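Local coordinates for spermidine N(1)-acetyltransferase (Vibrio cholerae serotype O1, PDB 7KWJ), which catalyses transfer of an acetyl group from acetyl-CoA to the primary amino groups of spermidine, also accepts spermine, and thereby protects the bacterium against polyamine toxicity, at residues B[59-62]-B[66-69]; B[108-111]-B[115-118]. The protein carries 10 engineered substitutions. All blocks are in the same frame, centred on the assembly; numbering follows the deposited sequence.

Interaction 1 of 2, residues B[59-62]-B[66-69]; sequences VVED and NLIG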
loop_
_atom_site.group_PDB
_atom_site.type_symbol
_atom_site.label_atom_id
_atom_site.label_comp_id
_atom_site.label_asym_id
_atom_site.label_seq_id
_atom_site.Cartn_x
_atom_site.Cartn_y
_atom_site.Cartn_z
ATOM N N VAL B 59 -31.523 -4.921 -11.724
ATOM C CA VAL B 59 -31.795 -5.873 -12.793
ATOM C C VAL B 59 -33.250 -6.307 -12.697
ATOM O O VAL B 59 -33.781 -6.517 -11.600
ATOM C CB VAL B 59 -30.845 -7.083 -12.706
ATOM C CG1 VAL B 59 -31.275 -8.168 -13.682
ATOM C CG2 VAL B 59 -29.413 -6.653 -12.980
ATOM N N VAL B 60 -33.899 -6.436 -13.849
ATOM C CA VAL B 60 -35.292 -6.855 -13.933
ATOM C C VAL B 60 -35.330 -8.299 -14.411
ATOM O O VAL B 60 -34.674 -8.652 -15.398
ATOM C CB VAL B 60 -36.093 -5.939 -14.873
ATOM C CG1 VAL B 60 -37.541 -6.404 -14.977
ATOM C CG2 VAL B 60 -36.022 -4.498 -14.388
ATOM N N GLU B 61 -36.097 -9.133 -13.714
ATOM C CA GLU B 61 -36.216 -10.542 -14.049
ATOM C C GLU B 61 -37.654 -10.990 -13.835
ATOM O O GLU B 61 -38.375 -10.435 -13.003
ATOM C CB GLU B 61 -35.261 -11.399 -13.209
ATOM C CG GLU B 61 -35.486 -11.289 -11.708
ATOM C CD GLU B 61 -34.428 -12.021 -10.906
ATOM O OE1 GLU B 61 -33.523 -12.624 -11.520
ATOM O OE2 GLU B 61 -34.499 -11.991 -9.658
ATOM N N ASP B 62 -38.063 -12.001 -14.598
ATOM C CA ASP B 62 -39.416 -12.529 -14.519
ATOM C C ASP B 62 -39.461 -13.668 -13.498
ATOM O O ASP B 62 -38.503 -13.909 -12.760
ATOM C CB ASP B 62 -39.888 -12.976 -15.902
ATOM C CG ASP B 62 -38.996 -14.039 -16.512
ATOM O OD1 ASP B 62 -38.032 -14.468 -15.843
ATOM O OD2 ASP B 62 -39.257 -14.445 -17.664
ATOM N N ASN B 66 -35.532 -14.796 -15.819
ATOM C CA ASN B 66 -35.004 -14.410 -17.124
ATOM C C ASN B 66 -34.778 -12.902 -17.109
ATOM O O ASN B 66 -35.736 -12.125 -17.145
ATOM C CB ASN B 66 -35.961 -14.807 -18.244
ATOM C CG ASN B 66 -36.316 -16.279 -18.215
ATOM O OD1 ASN B 66 -37.385 -16.659 -17.740
ATOM N ND2 ASN B 66 -35.421 -17.116 -18.724
ATOM N N LEU B 67 -33.512 -12.489 -17.052
ATOM C CA LEU B 67 -33.182 -11.073 -16.953
ATOM C C LEU B 67 -33.768 -10.303 -18.131
ATOM O O LEU B 67 -33.369 -10.511 -19.280
ATOM C CB LEU B 67 -31.666 -10.882 -16.886
ATOM C CG LEU B 67 -30.947 -11.723 -15.827
ATOM C CD1 LEU B 67 -29.502 -11.275 -15.673
ATOM C CD2 LEU B 67 -31.677 -11.668 -14.489
ATOM N N ILE B 68 -34.717 -9.413 -17.846
ATOM C CA ILE B 68 -35.401 -8.674 -18.904
ATOM C C ILE B 68 -34.593 -7.447 -19.312
ATOM O O ILE B 68 -34.263 -7.262 -20.489
ATOM C CB ILE B 68 -36.820 -8.280 -18.451
ATOM C CG1 ILE B 68 -37.665 -9.528 -18.167
ATOM C CG2 ILE B 68 -37.491 -7.401 -19.497
ATOM C CD1 ILE B 68 -37.898 -10.420 -19.376
ATOM N N GLY B 69 -34.272 -6.597 -18.355
ATOM C CA GLY B 69 -33.553 -5.370 -18.637
ATOM C C GLY B 69 -32.912 -4.803 -17.394
ATOM O O GLY B 69 -32.616 -5.528 -16.441
#
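The backbone N-H of N66 donates to OD1 of D62, with 2.5 Å between N66 N and D62 OD1 and 161° at the hydrogen. The carboxylate is met on its syn side but out of its plane. CG of D62 lies between its own backbone N and carbonyl carbon (chi1 59°), which turns the carboxylate across the hairpin turn to N66. A weak backbone bond, D62 N to N66 O at 3.5 Å, runs the other way.

L67 meets strand 56-61 mainly through CD2. This methyl is 3.6 Å from V59 CG1, an apolar contact. The same CD2 lies 3.6 Å from OE1 of E61, whose side chain runs alongside that of L67. OE1 also makes a long, weak ion pair with R8 of strand 6-9.

I68 N-H donates to V60 O (N to O 2.6 Å), while its CB rests 4.0 Å from CG1 of V60.

G69 completes the grip on V60: V60 N bonds to G69 O at 3.0 Å. I68 has near-helical backbone angles. This fits a beta bulge of the classic kind in the second strand of a beta hairpin, with I68 and G69 opposite V60.

V60 and I68 pack on helix 98-113 through L102 and F98. F98 and I89, both acetyl-CoA-binding residues, lie next to the I68 side chain. Strand 6-9 flanks the hairpin, and its T6 OG1 bonds to E61 O.

Interaction 2 of 2, residues B[108-111]-B[115-118]; sequences DYSF and NLHK
S110 and L116 make the one hydrogen bond of this contact. L116 N donates to S110 O at 2.7 Å, almost straight at 171° at the hydrogen. The donor stands only 18° from the carbonyl plane. The bond ties a carbonyl of the last helical turns to the chain that has already left the helix. N115 N also lies 3.0 Å from S110 O, but its angle is too poor for a bond. CB and CG of L116 lie beside the same oxygen, at 3.4 and 3.7 Å from S110 O. Its CD1 ends 4.2 Å from CB of S110, a loose touch between the two side chains. The S110 hydroxyl turns back to its own helix and bonds to A106 O.

F111 reaches the loop with the rim of its ring. Its CG is anti to the carbonyl carbon (chi1 -65°), and the CD1 corner meets L116 O at 3.1 Å, near the ring plane. CE1 follows the chain further and lies 4.2 Å from K118 N. The ring thus lies beside the backbone where the loop becomes strand 118-124.

N115 makes the turn with positive phi. Its ND2 bonds to I79 O of a neighbouring subunit and Y155 OH of another. K118 NZ bonds to V146 O of a further subunit and forms salt bridges with E148 of that same subunit and E142 of its own chain.

The arrangement resembles a Schellman-type C-terminal cap, with positive phi at N115. Its closing bond spans one residue more than the standard form, alongside a pi-type turn at 109-111. It turns the helix into the next strand of the beta-alpha-beta crossover in this GNAT fold.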
loop_
_atom_site.group_PDB
_atom_site.type_symbol
_atom_site.label_atom_id
_atom_site.label_comp_id
_atom_site.label_asym_id
_atom_site.label_seq_id
_atom_site.Cartn_x
_atom_site.Cartn_y
_atom_site.Cartn_z
ATOM N N ASP B 108 -41.839 3.979 -7.668
ATOM C CA ASP B 108 -42.304 3.557 -6.351
ATOM C C ASP B 108 -41.137 3.433 -5.381
ATOM O O ASP B 108 -41.211 3.899 -4.238
ATOM C CB ASP B 108 -43.060 2.232 -6.462
ATOM C CG ASP B 108 -43.878 1.922 -5.221
ATOM O OD1 ASP B 108 -44.891 2.615 -4.989
ATOM O OD2 ASP B 108 -43.508 0.988 -4.479
ATOM N N TYR B 109 -40.044 2.810 -5.826
ATOM C CA TYR B 109 -38.859 2.701 -4.981
ATOM C C TYR B 109 -38.262 4.073 -4.693
ATOM O O TYR B 109 -37.775 4.328 -3.585
ATOM C CB TYR B 109 -37.825 1.795 -5.650
ATOM C CG TYR B 109 -36.465 1.813 -4.988
ATOM C CD1 TYR B 109 -36.191 1.002 -3.896
ATOM C CD2 TYR B 109 -35.452 2.637 -5.462
ATOM C CE1 TYR B 109 -34.947 1.014 -3.290
ATOM C CE2 TYR B 109 -34.205 2.657 -4.863
ATOM C CZ TYR B 109 -33.959 1.843 -3.777
ATOM O OH TYR B 109 -32.719 1.858 -3.177
ATOM N N SER B 110 -38.296 4.973 -5.679
ATOM C CA SER B 110 -37.704 6.293 -5.492
ATOM C C SER B 110 -38.492 7.117 -4.482
ATOM O O SER B 110 -37.904 7.832 -3.663
ATOM C CB SER B 110 -37.631 7.029 -6.831
ATOM O OG SER B 110 -36.886 6.292 -7.783
ATOM N N PHE B 111 -39.823 7.023 -4.518
ATOM C CA PHE B 111 -40.682 7.906 -3.741
ATOM C C PHE B 111 -41.199 7.286 -2.449
ATOM O O PHE B 111 -41.537 8.032 -1.522
ATOM C CB PHE B 111 -41.880 8.346 -4.593
ATOM C CG PHE B 111 -41.506 9.193 -5.781
ATOM C CD1 PHE B 111 -40.556 10.195 -5.668
ATOM C CD2 PHE B 111 -42.108 8.985 -7.010
ATOM C CE1 PHE B 111 -40.215 10.973 -6.759
ATOM C CE2 PHE B 111 -41.770 9.761 -8.104
ATOM C CZ PHE B 111 -40.823 10.756 -7.978
ATOM N N ASN B 115 -37.308 7.775 -0.699
ATOM C CA ASN B 115 -37.802 9.062 -0.213
ATOM C C ASN B 115 -37.207 10.221 -1.010
ATOM O O ASN B 115 -36.809 11.245 -0.452
ATOM C CB ASN B 115 -37.514 9.230 1.281
ATOM C CG ASN B 115 -38.259 10.401 1.889
ATOM O OD1 ASN B 115 -39.225 10.902 1.314
ATOM N ND2 ASN B 115 -37.814 10.843 3.059
ATOM N N LEU B 116 -37.146 10.059 -2.327
ATOM C CA LEU B 116 -36.683 11.131 -3.190
ATOM C C LEU B 116 -37.832 12.081 -3.513
ATOM O O LEU B 116 -39.010 11.731 -3.417
ATOM C CB LEU B 116 -36.082 10.568 -4.479
ATOM C CG LEU B 116 -34.790 9.761 -4.329
ATOM C CD1 LEU B 116 -34.313 9.272 -5.689
ATOM C CD2 LEU B 116 -33.709 10.583 -3.644
ATOM N N HIS B 117 -37.467 13.300 -3.903
ATOM C CA HIS B 117 -38.430 14.358 -4.181
ATOM C C HIS B 117 -38.698 14.547 -5.664
ATOM O O HIS B 117 -39.820 14.902 -6.040
ATOM C CB HIS B 117 -37.932 15.686 -3.598
ATOM C CG HIS B 117 -38.703 16.880 -4.068
ATOM N ND1 HIS B 117 -39.913 17.248 -3.521
ATOM C CD2 HIS B 117 -38.434 17.791 -5.034
ATOM C CE1 HIS B 117 -40.357 18.333 -4.130
ATOM N NE2 HIS B 117 -39.479 18.682 -5.052
ATOM N N LYS B 118 -37.698 14.322 -6.510
ATOM C CA LYS B 118 -37.828 14.547 -7.940
ATOM C C LYS B 118 -37.044 13.482 -8.688
ATOM O O LYS B 118 -35.924 13.138 -8.305
ATOM C CB LYS B 118 -37.326 15.944 -8.326
ATOM C CG LYS B 118 -37.454 16.265 -9.805
ATOM C CD LYS B 118 -36.961 17.671 -10.108
ATOM C CE LYS B 118 -37.081 17.995 -11.588
ATOM N NZ LYS B 118 -36.584 19.363 -11.904
#

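Overall arrangement
The two contacts follow one another along the chain and neither nest nor cross. Interaction 1 comes first and closes the short turn between strands 56-61 and 67-77. The chain then runs through strands 67-77 and 82-89 and enters helix 98-113. Interaction 2 closes the turn at the far end of that helix, before strand 118-124. Their centres are 22 Å apart and their nearest atoms about 11 Å, so they do not touch. Helix 98-113 links them: its N-terminal end packs on interaction 1 and its last turns carry interaction 2. Strand 67-77 also spans both, because its L73 touches S110.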